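PDB 6YP4: adenylate cyclase from Hippeastrum hybrid cultivar, which hydrolyses inorganic triphosphate as its dominant activity, although it was first named an adenylyl cyclase, and probably works with bound magnesium. Local coordinates for residues V128-F133 and V198-K203. Sequence-based numbering, arbitrary orientation.
Sequences VCLGGF and VFRSGK
The last turn of helix 195-201 packs on strand segment 128-133, the CA atoms of G132 and F199 lying 7.5 Å apart and those of L130 and R200 8.7 Å. In F199, CG is anti to the backbone N (chi1 169°), directed to the strand, and the ring tip ends at the L130-G132 backbone, where F199 CZ stands 3.4 Å from L130 O, at the ring edge, and 3.5 Å from G132 N. At the near end of the same side chain, F199 CB meets F133 CE2 at 3.7 Å and F199 CG lies 3.8 Å from F133 CD2; the ring planes are 46° apart. An alanine here would keep CB against F133 CE2 but would probably leave F133 CD2 without its ring neighbour and open a gap beside L130 O. R200, bent at chi2 and chi3, brings its guanidinium to L130; L130 CD1 sits over the centre of one face, 3.7 Å from R200 CZ. In the plane of that group, a water accepts a weak bond from R200 NH1 and donates to L130 O. Strand 127-141 pairs here with strand 26-39, while Y155 touches both F133 and F199; the contact sets the last helix against strands 127-141 and 147-155 of the CYTH domain's antiparallel sheet.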
loop_
_atom_site.group_PDB
_atom_site.type_symbol
_atom_site.label_atom_id
_atom_site.label_comp_id
_atom_site.label_asym_id
_atom_site.label_seq_id
_atom_site.Cartn_x
_atom_site.Cartn_y
_atom_site.Cartn_z
ATOM N N VAL A 128 -14.895 -25.194 4.563
ATOM C CA VAL A 128 -13.739 -26.041 4.302
ATOM C C VAL A 128 -12.700 -25.203 3.563
ATOM O O VAL A 128 -13.020 -24.187 2.937
ATOM C CB VAL A 128 -14.126 -27.295 3.470
ATOM C CG1 VAL A 128 -15.238 -28.111 4.183
ATOM C CG2 VAL A 128 -14.587 -26.877 2.086
ATOM N N CYS A 129 -11.440 -25.638 3.638
ATOM C CA CYS A 129 -10.352 -24.984 2.913
ATOM C C CYS A 129 -10.238 -25.579 1.517
ATOM O O CYS A 129 -10.225 -26.803 1.357
ATOM C CB CYS A 129 -9.019 -25.134 3.657
ATOM S SG CYS A 129 -7.615 -24.210 2.947
ATOM N N LEU A 130 -10.144 -24.708 0.514
ATOM C CA LEU A 130 -9.978 -25.108 -0.876
ATOM C C LEU A 130 -8.517 -25.326 -1.257
ATOM O O LEU A 130 -8.250 -25.800 -2.360
ATOM C CB LEU A 130 -10.610 -24.056 -1.805
ATOM C CG LEU A 130 -12.055 -23.620 -1.537
ATOM C CD1 LEU A 130 -12.539 -22.684 -2.625
ATOM C CD2 LEU A 130 -12.981 -24.830 -1.464
ATOM N N GLY A 131 -7.584 -25.048 -0.359
ATOM C CA GLY A 131 -6.175 -25.026 -0.683
ATOM C C GLY A 131 -5.716 -23.624 -1.035
ATOM O O GLY A 131 -6.369 -22.628 -0.707
ATOM N N GLY A 132 -4.591 -23.549 -1.731
ATOM C CA GLY A 132 -4.068 -22.245 -2.094
ATOM C C GLY A 132 -2.796 -22.329 -2.901
ATOM O O GLY A 132 -2.472 -23.370 -3.477
ATOM N N PHE A 133 -2.075 -21.210 -2.941
ATOM C CA PHE A 133 -0.866 -21.103 -3.748
ATOM C C PHE A 133 -0.014 -19.961 -3.210
ATOM O O PHE A 133 -0.459 -19.157 -2.390
ATOM C CB PHE A 133 -1.189 -20.903 -5.239
ATOM C CG PHE A 133 -2.065 -19.706 -5.523
ATOM C CD1 PHE A 133 -1.505 -18.458 -5.795
ATOM C CD2 PHE A 133 -3.452 -19.828 -5.524
ATOM C CE1 PHE A 133 -2.314 -17.343 -6.044
ATOM C CE2 PHE A 133 -4.266 -18.715 -5.786
ATOM C CZ PHE A 133 -3.690 -17.472 -6.039
ATOM N N VAL A 198 -7.549 -19.241 -12.171
ATOM C CA VAL A 198 -6.512 -20.158 -12.639
ATOM C C VAL A 198 -6.274 -21.260 -11.609
ATOM O O VAL A 198 -6.139 -22.444 -11.958
ATOM C CB VAL A 198 -5.219 -19.383 -12.958
ATOM C CG1 VAL A 198 -4.066 -20.341 -13.155
ATOM C CG2 VAL A 198 -5.402 -18.502 -14.201
ATOM N N PHE A 199 -6.208 -20.883 -10.328
ATOM C CA PHE A 199 -6.079 -21.872 -9.264
ATOM C C PHE A 199 -7.172 -22.926 -9.362
ATOM O O PHE A 199 -6.884 -24.124 -9.476
ATOM C CB PHE A 199 -6.123 -21.177 -7.902
ATOM C CG PHE A 199 -6.263 -22.121 -6.741
ATOM C CD1 PHE A 199 -7.368 -22.037 -5.896
ATOM C CD2 PHE A 199 -5.289 -23.081 -6.487
ATOM C CE1 PHE A 199 -7.508 -22.890 -4.818
ATOM C CE2 PHE A 199 -5.418 -23.951 -5.398
ATOM C CZ PHE A 199 -6.532 -23.854 -4.567
ATOM N N ARG A 200 -8.439 -22.493 -9.354
ATOM C CA ARG A 200 -9.552 -23.443 -9.388
ATOM C C ARG A 200 -9.546 -24.278 -10.660
ATOM O O ARG A 200 -9.943 -25.450 -10.631
ATOM C CB ARG A 200 -10.887 -22.705 -9.247
ATOM C CG ARG A 200 -11.033 -21.906 -7.948
ATOM C CD ARG A 200 -11.058 -22.825 -6.724
ATOM N NE ARG A 200 -12.391 -23.370 -6.467
ATOM C CZ ARG A 200 -12.623 -24.533 -5.866
ATOM N NH1 ARG A 200 -11.606 -25.288 -5.467
ATOM N NH2 ARG A 200 -13.873 -24.951 -5.679
ATOM N N SER A 201 -9.101 -23.703 -11.782
ATOM C CA SER A 201 -9.092 -24.443 -13.039
ATOM C C SER A 201 -8.065 -25.571 -13.027
ATOM O O SER A 201 -8.211 -26.551 -13.767
ATOM C CB SER A 201 -8.810 -23.494 -14.201
ATOM O OG SER A 201 -7.412 -23.363 -14.407
ATOM N N GLY A 202 -7.019 -25.449 -12.216
ATOM C CA GLY A 202 -6.032 -26.501 -12.128
ATOM C C GLY A 202 -5.052 -26.576 -13.275
ATOM O O GLY A 202 -4.299 -27.552 -13.357
ATOM N N LYS A 203 -5.033 -25.592 -14.169
ATOM C CA LYS A 203 -4.039 -25.574 -15.234
ATOM C C LYS A 203 -3.866 -24.140 -15.709
ATOM O O LYS A 203 -4.712 -23.272 -15.459
ATOM C CB LYS A 203 -4.433 -26.494 -16.404
ATOM C CG LYS A 203 -5.702 -26.067 -17.100
ATOM C CD LYS A 203 -5.880 -26.792 -18.420
ATOM C CE LYS A 203 -6.888 -26.071 -19.298
ATOM N NZ LYS A 203 -6.226 -25.113 -20.233
HETATM O O HOH W 1 -10.525 -27.593 -3.856
#